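Local coordinates for CRISPR-associated protein Cse2 (Thermus thermophilus, PDB 2ZCA) that probably takes part, as an all-helical homodimeric member of the CasB/Cse2 family, in type I-E CRISPR immunity against viruses and other mobile genetic elements, at residues Leu8-Leu11 and Lys12-Gly16; Ala26-Arg29 and Ser30-Phe33; Tyr44-Pro47 and Phe48-Lys51; Lys98-Leu101 and Ala102-Ala106. All coordinates share one frame; numbering follows the deposited sequence.

Contact 1 of 4, residues Leu8-Leu11 and Lys12-Gly16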
ATOM      1  N   LEU A   8      -4.033  -9.189   3.542  1.00 12.34           N
ATOM      2  CA  LEU A   8      -5.336  -8.672   3.149  1.00 13.93           C
ATOM      3  C   LEU A   8      -6.424  -9.413   3.925  1.00 14.07           C
ATOM      4  O   LEU A   8      -7.405  -8.814   4.364  1.00 13.11           O
ATOM      5  CB  LEU A   8      -5.553  -8.859   1.649  1.00 15.40           C
ATOM      6  CG  LEU A   8      -6.908  -8.396   1.122  1.00 17.64           C
ATOM      7  CD1 LEU A   8      -7.105  -6.908   1.406  1.00 20.54           C
ATOM      8  CD2 LEU A   8      -6.973  -8.669  -0.368  1.00 20.61           C
ATOM      9  N   ASP A   9      -6.247 -10.722   4.082  1.00 14.46           N
ATOM     10  CA  ASP A   9      -7.210 -11.531   4.820  1.00 17.51           C
ATOM     11  C   ASP A   9      -7.281 -11.013   6.256  1.00 16.11           C
ATOM     12  O   ASP A   9      -8.362 -10.872   6.831  1.00 16.25           O
ATOM     13  CB  ASP A   9      -6.780 -13.001   4.825  1.00 19.98           C
ATOM     14  CG  ASP A   9      -7.790 -13.902   5.510  1.00 26.40           C
ATOM     15  OD1 ASP A   9      -8.911 -14.053   4.979  1.00 30.48           O
ATOM     16  OD2 ASP A   9      -7.469 -14.460   6.582  1.00 29.27           O
ATOM     17  N   TRP A  10      -6.115 -10.731   6.827  1.00 16.28           N
ATOM     18  CA  TRP A  10      -6.029 -10.220   8.192  1.00 15.62           C
ATOM     19  C   TRP A  10      -6.768  -8.891   8.320  1.00 15.29           C
ATOM     20  O   TRP A  10      -7.561  -8.698   9.245  1.00 16.14           O
ATOM     21  CB  TRP A  10      -4.559 -10.055   8.595  1.00 18.16           C
ATOM     22  CG  TRP A  10      -4.353  -9.405   9.938  1.00 20.68           C
ATOM     23  CD1 TRP A  10      -4.212  -8.069  10.192  1.00 22.67           C
ATOM     24  CD2 TRP A  10      -4.292 -10.063  11.210  1.00 24.54           C
ATOM     25  NE1 TRP A  10      -4.067  -7.854  11.545  1.00 22.51           N
ATOM     26  CE2 TRP A  10      -4.113  -9.061  12.193  1.00 25.23           C
ATOM     27  CE3 TRP A  10      -4.373 -11.402  11.617  1.00 27.98           C
ATOM     28  CZ2 TRP A  10      -4.012  -9.357  13.556  1.00 26.97           C
ATOM     29  CZ3 TRP A  10      -4.272 -11.696  12.975  1.00 29.31           C
ATOM     30  CH2 TRP A  10      -4.094 -10.676  13.926  1.00 29.37           C
ATOM     31  N   LEU A  11      -6.511  -7.971   7.393  1.00 12.56           N
ATOM     32  CA  LEU A  11      -7.174  -6.674   7.425  1.00 11.66           C
ATOM     33  C   LEU A  11      -8.683  -6.822   7.256  1.00 12.77           C
ATOM     34  O   LEU A  11      -9.452  -6.158   7.948  1.00 12.97           O
ATOM     35  CB  LEU A  11      -6.603  -5.758   6.337  1.00 12.71           C
ATOM     36  CG  LEU A  11      -5.136  -5.371   6.561  1.00 13.47           C
ATOM     37  CD1 LEU A  11      -4.612  -4.576   5.369  1.00 11.80           C
ATOM     38  CD2 LEU A  11      -5.016  -4.553   7.839  1.00 14.87           C
ATOM     39  N   LYS A  12      -9.108  -7.698   6.346  1.00 14.10           N
ATOM     40  CA  LYS A  12     -10.534  -7.920   6.119  1.00 15.79           C
ATOM     41  C   LYS A  12     -11.204  -8.499   7.360  1.00 17.02           C
ATOM     42  O   LYS A  12     -12.352  -8.170   7.672  1.00 15.83           O
ATOM     43  CB  LYS A  12     -10.748  -8.858   4.924  1.00 17.82           C
ATOM     44  CG  LYS A  12     -10.575  -8.177   3.577  1.00 21.57           C
ATOM     45  CD  LYS A  12     -11.627  -7.093   3.402  1.00 24.19           C
ATOM     46  CE  LYS A  12     -11.397  -6.270   2.147  1.00 24.54           C
ATOM     47  NZ  LYS A  12     -12.423  -5.200   2.027  1.00 27.78           N
ATOM     48  N   ARG A  13     -10.486  -9.363   8.069  1.00 17.65           N
ATOM     49  CA  ARG A  13     -11.014  -9.968   9.286  1.00 20.79           C
ATOM     50  C   ARG A  13     -11.185  -8.877  10.345  1.00 19.82           C
ATOM     51  O   ARG A  13     -12.190  -8.843  11.059  1.00 19.63           O
ATOM     52  CB  ARG A  13     -10.061 -11.050   9.792  1.00 23.53           C
ATOM     53  CG  ARG A  13     -10.510 -11.725  11.072  1.00 32.72           C
ATOM     54  CD  ARG A  13      -9.517 -12.790  11.514  1.00 38.10           C
ATOM     55  NE  ARG A  13      -9.950 -13.464  12.735  1.00 44.10           N
ATOM     56  CZ  ARG A  13      -9.267 -14.431  13.339  1.00 47.10           C
ATOM     57  NH1 ARG A  13      -8.112 -14.844  12.835  1.00 48.56           N
ATOM     58  NH2 ARG A  13      -9.741 -14.989  14.446  1.00 48.69           N
ATOM     59  N   LEU A  14     -10.197  -7.986  10.431  1.00 18.24           N
ATOM     60  CA  LEU A  14     -10.221  -6.879  11.382  1.00 19.46           C
ATOM     61  C   LEU A  14     -11.394  -5.953  11.092  1.00 19.76           C
ATOM     62  O   LEU A  14     -12.107  -5.528  12.000  1.00 19.53           O
ATOM     63  CB  LEU A  14      -8.928  -6.062  11.280  1.00 20.68           C
ATOM     64  CG  LEU A  14      -8.023  -5.900  12.500  1.00 23.66           C
ATOM     65  CD1 LEU A  14      -6.897  -4.933  12.146  1.00 22.74           C
ATOM     66  CD2 LEU A  14      -8.812  -5.374  13.684  1.00 23.42           C
ATOM     67  N   GLN A  15     -11.582  -5.630   9.816  1.00 19.56           N
ATOM     68  CA  GLN A  15     -12.659  -4.744   9.409  1.00 20.17           C
ATOM     69  C   GLN A  15     -14.026  -5.345   9.724  1.00 21.90           C
ATOM     70  O   GLN A  15     -15.018  -4.625   9.846  1.00 22.26           O
ATOM     71  CB  GLN A  15     -12.537  -4.430   7.914  1.00 19.58           C
ATOM     72  CG  GLN A  15     -13.645  -3.546   7.364  1.00 22.00           C
ATOM     73  CD  GLN A  15     -13.234  -2.819   6.099  1.00 20.80           C
ATOM     74  OE1 GLN A  15     -12.445  -3.331   5.301  1.00 21.10           O
ATOM     75  NE2 GLN A  15     -13.778  -1.620   5.902  1.00 20.70           N
ATOM     76  N   GLY A  16     -14.071  -6.667   9.868  1.00 23.23           N
ATOM     77  CA  GLY A  16     -15.328  -7.328  10.178  1.00 26.81           C
ATOM     78  C   GLY A  16     -15.586  -7.426  11.672  1.00 29.17           C
ATOM     79  O   GLY A  16     -16.657  -7.863  12.097  1.00 30.47           O
TER

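Contact 2 of 4, residues Ala26-Arg29 and Ser30-Phe33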
ATOM      1  N   ALA A  26      -6.572   4.183  14.147  1.00 12.25           N
ATOM      2  CA  ALA A  26      -5.128   4.110  14.345  1.00 11.81           C
ATOM      3  C   ALA A  26      -4.395   4.067  13.008  1.00 12.19           C
ATOM      4  O   ALA A  26      -3.399   4.765  12.819  1.00 11.48           O
ATOM      5  CB  ALA A  26      -4.771   2.885  15.177  1.00 11.73           C
ATOM      6  N   PHE A  27      -4.885   3.241  12.086  1.00 11.84           N
ATOM      7  CA  PHE A  27      -4.256   3.133  10.775  1.00 11.84           C
ATOM      8  C   PHE A  27      -4.333   4.459  10.022  1.00 11.46           C
ATOM      9  O   PHE A  27      -3.350   4.904   9.424  1.00 10.31           O
ATOM     10  CB  PHE A  27      -4.927   2.045   9.923  1.00 11.72           C
ATOM     11  CG  PHE A  27      -4.698   0.641  10.416  1.00 14.02           C
ATOM     12  CD1 PHE A  27      -3.553   0.307  11.133  1.00 12.73           C
ATOM     13  CD2 PHE A  27      -5.610  -0.368  10.109  1.00 13.53           C
ATOM     14  CE1 PHE A  27      -3.320  -1.013  11.535  1.00 15.15           C
ATOM     15  CE2 PHE A  27      -5.384  -1.689  10.505  1.00 14.66           C
ATOM     16  CZ  PHE A  27      -4.237  -2.011  11.219  1.00 12.19           C
ATOM     17  N   ARG A  28      -5.502   5.091  10.050  1.00 11.41           N
ATOM     18  CA  ARG A  28      -5.680   6.355   9.345  1.00 13.07           C
ATOM     19  C   ARG A  28      -4.767   7.434   9.912  1.00 13.51           C
ATOM     20  O   ARG A  28      -4.109   8.156   9.165  1.00 13.67           O
ATOM     21  CB  ARG A  28      -7.144   6.806   9.420  1.00 14.38           C
ATOM     22  CG  ARG A  28      -7.411   8.122   8.708  1.00 17.38           C
ATOM     23  CD  ARG A  28      -7.178   8.017   7.199  1.00 15.35           C
ATOM     24  NE  ARG A  28      -7.365   9.305   6.538  1.00 17.79           N
ATOM     25  CZ  ARG A  28      -6.529  10.333   6.639  1.00 20.60           C
ATOM     26  NH1 ARG A  28      -5.426  10.236   7.372  1.00 22.83           N
ATOM     27  NH2 ARG A  28      -6.806  11.474   6.021  1.00 21.23           N
ATOM     28  N   ARG A  29      -4.717   7.537  11.234  1.00 14.46           N
ATOM     29  CA  ARG A  29      -3.873   8.533  11.868  1.00 15.66           C
ATOM     30  C   ARG A  29      -2.386   8.259  11.627  1.00 15.36           C
ATOM     31  O   ARG A  29      -1.585   9.193  11.572  1.00 13.81           O
ATOM     32  CB  ARG A  29      -4.168   8.589  13.370  1.00 20.72           C
ATOM     33  CG  ARG A  29      -3.280   9.550  14.149  1.00 26.68           C
ATOM     34  CD  ARG A  29      -3.337  10.963  13.582  1.00 31.20           C
ATOM     35  NE  ARG A  29      -2.499  11.882  14.348  1.00 35.79           N
ATOM     36  CZ  ARG A  29      -2.241  13.138  13.992  1.00 38.65           C
ATOM     37  NH1 ARG A  29      -2.754  13.634  12.875  1.00 39.85           N
ATOM     38  NH2 ARG A  29      -1.465  13.897  14.755  1.00 39.99           N
ATOM     39  N   SER A  30      -2.019   6.989  11.456  1.00 11.51           N
ATOM     40  CA  SER A  30      -0.617   6.636  11.228  1.00 11.20           C
ATOM     41  C   SER A  30      -0.038   7.234   9.945  1.00 10.63           C
ATOM     42  O   SER A  30       1.179   7.259   9.767  1.00 11.81           O
ATOM     43  CB  SER A  30      -0.432   5.115  11.186  1.00 11.96           C
ATOM     44  OG  SER A  30      -0.901   4.567   9.963  1.00 11.80           O
ATOM     45  N   LEU A  31      -0.898   7.704   9.048  1.00 12.52           N
ATOM     46  CA  LEU A  31      -0.411   8.295   7.803  1.00 14.41           C
ATOM     47  C   LEU A  31       0.359   9.585   8.047  1.00 16.79           C
ATOM     48  O   LEU A  31       1.114  10.039   7.186  1.00 16.84           O
ATOM     49  CB  LEU A  31      -1.567   8.553   6.832  1.00 16.06           C
ATOM     50  CG  LEU A  31      -2.050   7.352   6.014  1.00 18.72           C
ATOM     51  CD1 LEU A  31      -3.139   7.809   5.059  1.00 19.89           C
ATOM     52  CD2 LEU A  31      -0.884   6.741   5.228  1.00 15.99           C
ATOM     53  N   ALA A  32       0.181  10.169   9.228  1.00 17.91           N
ATOM     54  CA  ALA A  32       0.869  11.408   9.575  1.00 17.92           C
ATOM     55  C   ALA A  32       2.299  11.141  10.040  1.00 18.58           C
ATOM     56  O   ALA A  32       3.091  12.073  10.203  1.00 19.67           O
ATOM     57  CB  ALA A  32       0.096  12.146  10.671  1.00 18.11           C
ATOM     58  N   PHE A  33       2.627   9.870  10.253  1.00 16.53           N
ATOM     59  CA  PHE A  33       3.957   9.490  10.727  1.00 15.19           C
ATOM     60  C   PHE A  33       4.615   8.440   9.838  1.00 13.39           C
ATOM     61  O   PHE A  33       3.955   7.792   9.025  1.00 12.63           O
ATOM     62  CB  PHE A  33       3.870   8.921  12.149  1.00 17.05           C
ATOM     63  CG  PHE A  33       3.065   9.760  13.095  1.00 19.49           C
ATOM     64  CD1 PHE A  33       1.677   9.791  13.010  1.00 20.53           C
ATOM     65  CD2 PHE A  33       3.694  10.533  14.064  1.00 22.53           C
ATOM     66  CE1 PHE A  33       0.925  10.582  13.875  1.00 21.51           C
ATOM     67  CE2 PHE A  33       2.949  11.328  14.937  1.00 22.75           C
ATOM     68  CZ  PHE A  33       1.564  11.351  14.840  1.00 22.20           C
TER

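Contact 3 of 4, residues Tyr44-Pro47 and Phe48-Lys51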
ATOM      1  N   TYR A  44      -2.505  -3.698  16.273  1.00 11.37           N
ATOM      2  CA  TYR A  44      -3.303  -4.227  15.166  1.00 11.86           C
ATOM      3  C   TYR A  44      -2.484  -4.881  14.061  1.00 12.92           C
ATOM      4  O   TYR A  44      -3.041  -5.518  13.162  1.00 13.70           O
ATOM      5  CB  TYR A  44      -4.148  -3.104  14.562  1.00 11.76           C
ATOM      6  CG  TYR A  44      -5.087  -2.466  15.556  1.00 13.93           C
ATOM      7  CD1 TYR A  44      -6.239  -3.130  15.981  1.00 16.09           C
ATOM      8  CD2 TYR A  44      -4.810  -1.213  16.096  1.00 13.64           C
ATOM      9  CE1 TYR A  44      -7.092  -2.556  16.924  1.00 17.60           C
ATOM     10  CE2 TYR A  44      -5.655  -0.632  17.041  1.00 16.56           C
ATOM     11  CZ  TYR A  44      -6.791  -1.308  17.449  1.00 17.58           C
ATOM     12  OH  TYR A  44      -7.622  -0.732  18.386  1.00 19.62           O
ATOM     13  N   VAL A  45      -1.168  -4.729  14.125  1.00 11.57           N
ATOM     14  CA  VAL A  45      -0.293  -5.293  13.107  1.00 11.86           C
ATOM     15  C   VAL A  45       0.703  -6.322  13.647  1.00 12.17           C
ATOM     16  O   VAL A  45       0.963  -7.337  12.998  1.00 12.65           O
ATOM     17  CB  VAL A  45       0.485  -4.168  12.391  1.00 11.82           C
ATOM     18  CG1 VAL A  45       1.449  -4.755  11.372  1.00  9.90           C
ATOM     19  CG2 VAL A  45      -0.499  -3.223  11.706  1.00 11.79           C
ATOM     20  N   GLU A  46       1.251  -6.072  14.832  1.00 12.62           N
ATOM     21  CA  GLU A  46       2.239  -6.981  15.405  1.00 13.13           C
ATOM     22  C   GLU A  46       1.767  -8.429  15.573  1.00 14.25           C
ATOM     23  O   GLU A  46       2.537  -9.361  15.340  1.00 14.73           O
ATOM     24  CB  GLU A  46       2.762  -6.428  16.735  1.00 13.67           C
ATOM     25  CG  GLU A  46       3.645  -5.187  16.578  1.00 13.68           C
ATOM     26  CD  GLU A  46       4.834  -5.412  15.651  1.00 15.03           C
ATOM     27  OE1 GLU A  46       5.431  -6.509  15.698  1.00 13.00           O
ATOM     28  OE2 GLU A  46       5.187  -4.486  14.883  1.00 11.84           O
ATOM     29  N   PRO A  47       0.506  -8.640  15.984  1.00 15.31           N
ATOM     30  CA  PRO A  47       0.039 -10.023  16.140  1.00 16.16           C
ATOM     31  C   PRO A  47       0.161 -10.788  14.818  1.00 16.18           C
ATOM     32  O   PRO A  47       0.349 -12.005  14.804  1.00 16.90           O
ATOM     33  CB  PRO A  47      -1.408  -9.847  16.580  1.00 16.51           C
ATOM     34  CG  PRO A  47      -1.335  -8.608  17.421  1.00 17.27           C
ATOM     35  CD  PRO A  47      -0.466  -7.694  16.559  1.00 15.74           C
ATOM     36  N   PHE A  48       0.052 -10.066  13.707  1.00 14.32           N
ATOM     37  CA  PHE A  48       0.177 -10.687  12.393  1.00 13.51           C
ATOM     38  C   PHE A  48       1.648 -10.922  12.057  1.00 13.60           C
ATOM     39  O   PHE A  48       2.040 -12.020  11.658  1.00 13.98           O
ATOM     40  CB  PHE A  48      -0.443  -9.795  11.309  1.00 12.65           C
ATOM     41  CG  PHE A  48      -0.280 -10.342   9.917  1.00 12.07           C
ATOM     42  CD1 PHE A  48      -1.173 -11.282   9.415  1.00 13.79           C
ATOM     43  CD2 PHE A  48       0.798  -9.952   9.128  1.00 13.61           C
ATOM     44  CE1 PHE A  48      -0.994 -11.829   8.141  1.00 12.00           C
ATOM     45  CE2 PHE A  48       0.990 -10.492   7.853  1.00 11.80           C
ATOM     46  CZ  PHE A  48       0.091 -11.433   7.360  1.00 12.08           C
ATOM     47  N   LEU A  49       2.463  -9.884  12.221  1.00 13.56           N
ATOM     48  CA  LEU A  49       3.885  -9.978  11.915  1.00 15.43           C
ATOM     49  C   LEU A  49       4.577 -11.044  12.752  1.00 16.24           C
ATOM     50  O   LEU A  49       5.579 -11.619  12.330  1.00 17.19           O
ATOM     51  CB  LEU A  49       4.564  -8.621  12.132  1.00 15.10           C
ATOM     52  CG  LEU A  49       4.092  -7.499  11.197  1.00 13.74           C
ATOM     53  CD1 LEU A  49       4.753  -6.188  11.584  1.00 10.95           C
ATOM     54  CD2 LEU A  49       4.426  -7.856   9.758  1.00 13.26           C
ATOM     55  N   ALA A  50       4.029 -11.311  13.933  1.00 18.10           N
ATOM     56  CA  ALA A  50       4.595 -12.307  14.837  1.00 21.42           C
ATOM     57  C   ALA A  50       4.551 -13.712  14.249  1.00 23.00           C
ATOM     58  O   ALA A  50       5.328 -14.579  14.650  1.00 23.68           O
ATOM     59  CB  ALA A  50       3.853 -12.280  16.171  1.00 22.16           C
ATOM     60  N   LYS A  51       3.642 -13.934  13.303  1.00 23.15           N
ATOM     61  CA  LYS A  51       3.489 -15.242  12.666  1.00 24.96           C
ATOM     62  C   LYS A  51       4.578 -15.539  11.642  1.00 25.78           C
ATOM     63  O   LYS A  51       4.626 -16.634  11.082  1.00 26.18           O
ATOM     64  CB  LYS A  51       2.127 -15.343  11.973  1.00 26.32           C
ATOM     65  CG  LYS A  51       0.929 -15.183  12.890  1.00 28.86           C
ATOM     66  CD  LYS A  51      -0.369 -15.306  12.104  1.00 31.45           C
ATOM     67  CE  LYS A  51      -1.591 -15.113  12.992  1.00 33.50           C
ATOM     68  NZ  LYS A  51      -1.669 -16.136  14.072  1.00 34.53           N
TER

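Contact 4 of 4, residues Lys98-Leu101 and Ala102-Ala106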
ATOM      1  N   LYS A  98       3.477  12.274 -14.535  1.00 15.10           N
ATOM      2  CA  LYS A  98       4.750  12.671 -13.945  1.00 16.65           C
ATOM      3  C   LYS A  98       4.827  12.185 -12.499  1.00 16.21           C
ATOM      4  O   LYS A  98       5.907  11.859 -12.002  1.00 15.26           O
ATOM      5  CB  LYS A  98       4.922  14.192 -14.000  1.00 19.93           C
ATOM      6  CG  LYS A  98       5.092  14.740 -15.408  1.00 24.48           C
ATOM      7  CD  LYS A  98       5.280  16.250 -15.396  1.00 29.44           C
ATOM      8  CE  LYS A  98       5.479  16.800 -16.802  1.00 32.17           C
ATOM      9  NZ  LYS A  98       6.672  16.207 -17.467  1.00 35.56           N
ATOM     10  N   ARG A  99       3.685  12.146 -11.819  1.00 15.30           N
ATOM     11  CA  ARG A  99       3.669  11.664 -10.443  1.00 14.98           C
ATOM     12  C   ARG A  99       3.928  10.164 -10.460  1.00 13.92           C
ATOM     13  O   ARG A  99       4.629   9.632  -9.602  1.00 13.19           O
ATOM     14  CB  ARG A  99       2.322  11.945  -9.773  1.00 18.78           C
ATOM     15  CG  ARG A  99       2.104  13.398  -9.401  1.00 25.87           C
ATOM     16  CD  ARG A  99       1.009  13.528  -8.348  1.00 33.53           C
ATOM     17  NE  ARG A  99       0.819  14.909  -7.916  1.00 38.90           N
ATOM     18  CZ  ARG A  99       0.266  15.859  -8.664  1.00 41.47           C
ATOM     19  NH1 ARG A  99      -0.159  15.577  -9.890  1.00 43.19           N
ATOM     20  NH2 ARG A  99       0.143  17.091  -8.189  1.00 43.85           N
ATOM     21  N   PHE A 100       3.350   9.485 -11.446  1.00 11.89           N
ATOM     22  CA  PHE A 100       3.533   8.047 -11.578  1.00 12.16           C
ATOM     23  C   PHE A 100       5.012   7.733 -11.804  1.00 10.58           C
ATOM     24  O   PHE A 100       5.575   6.860 -11.149  1.00 11.51           O
ATOM     25  CB  PHE A 100       2.699   7.509 -12.748  1.00 12.08           C
ATOM     26  CG  PHE A 100       2.997   6.076 -13.097  1.00 12.67           C
ATOM     27  CD1 PHE A 100       2.738   5.053 -12.187  1.00 12.28           C
ATOM     28  CD2 PHE A 100       3.561   5.750 -14.329  1.00 12.10           C
ATOM     29  CE1 PHE A 100       3.036   3.729 -12.496  1.00 11.65           C
ATOM     30  CE2 PHE A 100       3.865   4.423 -14.649  1.00 12.87           C
ATOM     31  CZ  PHE A 100       3.602   3.411 -13.729  1.00 11.05           C
ATOM     32  N   LEU A 101       5.649   8.440 -12.728  1.00 12.30           N
ATOM     33  CA  LEU A 101       7.066   8.184 -12.984  1.00 11.59           C
ATOM     34  C   LEU A 101       7.933   8.460 -11.758  1.00 11.79           C
ATOM     35  O   LEU A 101       8.884   7.725 -11.488  1.00 11.09           O
ATOM     36  CB  LEU A 101       7.554   9.006 -14.178  1.00 13.10           C
ATOM     37  CG  LEU A 101       6.916   8.567 -15.502  1.00 14.11           C
ATOM     38  CD1 LEU A 101       7.403   9.461 -16.631  1.00 15.58           C
ATOM     39  CD2 LEU A 101       7.258   7.112 -15.785  1.00 13.38           C
ATOM     40  N   ALA A 102       7.603   9.511 -11.011  1.00 10.99           N
ATOM     41  CA  ALA A 102       8.360   9.853  -9.809  1.00 12.33           C
ATOM     42  C   ALA A 102       8.178   8.766  -8.756  1.00 12.70           C
ATOM     43  O   ALA A 102       9.064   8.519  -7.934  1.00 11.94           O
ATOM     44  CB  ALA A 102       7.902  11.201  -9.260  1.00 10.53           C
ATOM     45  N   LEU A 103       7.015   8.124  -8.778  1.00 11.71           N
ATOM     46  CA  LEU A 103       6.729   7.046  -7.842  1.00 10.33           C
ATOM     47  C   LEU A 103       7.647   5.870  -8.173  1.00 10.64           C
ATOM     48  O   LEU A 103       8.286   5.293  -7.291  1.00  8.92           O
ATOM     49  CB  LEU A 103       5.260   6.630  -7.956  1.00 12.03           C
ATOM     50  CG  LEU A 103       4.808   5.469  -7.073  1.00 14.36           C
ATOM     51  CD1 LEU A 103       5.148   5.763  -5.624  1.00 15.89           C
ATOM     52  CD2 LEU A 103       3.312   5.251  -7.253  1.00 15.30           C
ATOM     53  N   LEU A 104       7.729   5.524  -9.453  1.00 10.40           N
ATOM     54  CA  LEU A 104       8.594   4.425  -9.866  1.00 11.54           C
ATOM     55  C   LEU A 104      10.058   4.724  -9.532  1.00 13.11           C
ATOM     56  O   LEU A 104      10.846   3.813  -9.288  1.00 14.58           O
ATOM     57  CB  LEU A 104       8.468   4.180 -11.373  1.00 11.83           C
ATOM     58  CG  LEU A 104       7.095   3.798 -11.926  1.00 13.09           C
ATOM     59  CD1 LEU A 104       7.213   3.569 -13.432  1.00 14.58           C
ATOM     60  CD2 LEU A 104       6.590   2.535 -11.236  1.00 14.13           C
ATOM     61  N   GLU A 105      10.414   6.005  -9.515  1.00 12.34           N
ATOM     62  CA  GLU A 105      11.792   6.421  -9.240  1.00 13.57           C
ATOM     63  C   GLU A 105      12.103   6.660  -7.764  1.00 14.62           C
ATOM     64  O   GLU A 105      13.245   6.937  -7.410  1.00 15.94           O
ATOM     65  CB  GLU A 105      12.103   7.700 -10.031  1.00 14.50           C
ATOM     66  CG  GLU A 105      11.955   7.541 -11.538  1.00 12.53           C
ATOM     67  CD  GLU A 105      11.631   8.846 -12.252  1.00 13.50           C
ATOM     68  OE1 GLU A 105      11.525   9.900 -11.583  1.00 13.95           O
ATOM     69  OE2 GLU A 105      11.474   8.811 -13.492  1.00 13.61           O
ATOM     70  N   ALA A 106      11.098   6.540  -6.904  1.00 15.91           N
ATOM     71  CA  ALA A 106      11.283   6.784  -5.474  1.00 17.02           C
ATOM     72  C   ALA A 106      12.218   5.809  -4.769  1.00 18.09           C
ATOM     73  O   ALA A 106      12.143   4.595  -4.981  1.00 16.48           O
ATOM     74  CB  ALA A 106       9.923   6.782  -4.770  1.00 18.62           C
TER

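Contact 1 of 4, residues Leu8-Leu11 and Lys12-Gly16
Leu8 to Leu11 and Lys12 to Gln15 meet as successive turns of helix 3-15, where four i to i+4 bonds run from the amide N of Lys12, Arg13, Leu14 and Gln15 back to the O of Leu8, Asp9, Trp10 and Leu11; the first, Lys12 N to Leu8 O, measures 2.8 Å. The same spacing brings the side chains of Trp10 and Leu14 together. The indole swings out with CG opposite the backbone N (chi1 174°), and its pyrrole corner slants past the leucine, NE1 lying 4.1 Å from Leu14 CD1. Leu14 reaches this place with an unusual, unstaggered chi1 of -121°. One methyl of each leucine, Leu14 CD1 and Leu11 CD2, packs on Phe27 of helix 20-29, and branched aliphatic side chains fill such a buried interface well. Trp10 adds a polar atom to this apolar face: its NE1 donates to the carbonyl O of Tyr44, so the large ring can pack against helix 42-49 without leaving its N-H unsatisfied. On another flank Lys12 lays its CG 3.3 Å from Leu8 O and 4.3 Å from Leu8 CD1, then bends at chi2 and carries NZ to the carbonyl O of Gly74. Asp9 and Arg13 occupy the exposed side; with 6.3 Å between Asp9 OD2 and Arg13 NH1, their charged atoms are not in contact, and any attraction is probably weak and long-range. The chemistry is that of an amphipathic helix: leucines seal one face, while at its margins Lys12 NZ and Gln15 NE2 satisfy the carbonyls of Gly74 and Asp73.

Contact 2 of 4, residues Ala26-Arg29 and Ser30-Phe33
Ser30 and Phe27 meet where the chain leaves helix 20-29 and continues through residues 30-32 with helical backbone angles but with i to i+3 bonds in place of the regular i to i+4 ones. Ser30 N still bonds to Ala26 O at 3.0 Å, with a weak second bond to Phe27 O. The following amides reach back only three residues, Leu31 N to Arg28 O and Ala32 N to Arg29 O, and both stand above the plane of the carbonyl they meet. Serine suits this exit because its hydroxyl can replace a missing amide donor: with OG set between the backbone N and the carbonyl carbon (chi1 75°), it donates to Phe27 O at a short 2.5 Å.

Arg29 covers the outer side of the turn. Bent at chi2, its chain brings the guanidinium over Ala32 and Phe33. Ala32 CB sits under one face of the guanidinium, 3.9 Å from NH1, a small methyl that lets the flat group lie close over it. Phe33 CE1 comes up on the same face, 3.7 Å from Arg29 NE, and the 82° between the two planes means that the ring meets it roughly edge-on.

Farther out, Tyr38 meets the Phe33 ring and touches Arg29 and Ser30, while Ala67 of helix 56-71 backs Ser30 and Leu31. Arg29 O lies at the edge of the Phe33 ring, near its plane, 3.6 Å from CD1.

Contact 3 of 4, residues Tyr44-Pro47 and Phe48-Lys51
Val45 and Leu49 are brought together by complementary torsions: Val45 holds CG1 opposite its backbone N (chi1 177°), and Leu49 turns CG alongside its own N (chi1 -64°), so that Val45 CG1 and Leu49 CD1 close to 3.6 Å. The Leu49 methyl also meets Glu46, whose chain folds at chi2 and sets OE2 3.7 Å from CD1. The polar need of OE2 is met by the hydroxyl of Tyr63 on helix 56-71, the same helix that packs on Leu49, while its flank touches the Leu49 methyl.

Val45 O takes two amides, Leu49 N at 3.1 Å in the carbonyl plane and Phe48 N at 3.0 Å from above it. Ala50 N continues the series to Glu46 O at 2.8 Å. Pro47, with no N-H to give, leaves its nitrogen without a bond to the preceding turn, and the helix is kinked there. The Phe48 ring meets Phe7 and Trp10 of helix 3-15. Helix 42-49, packed among helices 3-15, 20-29 and 56-71 of this all-helical Cse2 fold, is thus a short, proline-kinked amphipathic helix, with Val45, Phe48 and Leu49 on its buried side and Pro47 and the following Ala50 exposed.

Contact 4 of 4, residues Lys98-Leu101 and Ala102-Ala106
Phe100 and Leu104 lie one turn apart with the leucine set over a face of the ring. Leu104 CG stands 4.2 Å from the ring centroid and 20° off its normal, a CH-pi contact displaced toward the rim. Its methyls straddle the far end of the phenyl group, CD1 3.6 Å from Phe100 CZ and CD2 4.0 Å from Phe100 CE1. Phe100 sends CG opposite its backbone N (chi1 171°), whereas Leu104 keeps CG beside its own N (chi1 -61°), and the two side chains slant across one another.

With Leu103, this pair forms part of the buried face of helix 96-104 in an all-helical fold: the Phe100 ring stacks with Tyr153 of helix 144-155 and touches Leu86 of helix 82-90, Leu104 rests on Trp149, and Leu103 packs on Leu86, Trp149 and Ala118. Large apolar groups suit a position enclosed by several helices.

Leu104 N bonds to Phe100 O at 3.0 Å, and Glu105 N to Leu101 O. The Glu105 carboxylate lies beside that carbonyl without a hydrogen bond, CD being 3.1 Å from Leu101 O; both groups are acceptors and would probably not attract each other. Ala102, small and on the outer side, leaves its methyl 3.5 Å from Lys98 O.

How the contacts relate
Contacts 1, 2 and 3 form one packed group where helices 3-15, 20-29 and 42-49 converge. Phe27 of contact 2 lies between the other two, and Trp10 joins contact 1 to contact 3 through a probable hydrogen bond and ring packing. Contact 4 stands apart, its centre about 30 Å from those of contacts 1 and 3, across the chain's centre. Each has a buried apolar side (Leu11 and Leu14; Phe27; Val45, Phe48 and Leu49; Phe100, Leu103 and Leu104) and an exposed one (such as Asp9 and Arg13; Arg28 and Arg29; Pro47 and Ala50; Lys98 and Arg99). Contacts 3 and 4 rest mainly on apolar pairs, contact 1 adds polar margins, and contact 2 relies most on a hydroxyl and a guanidinium.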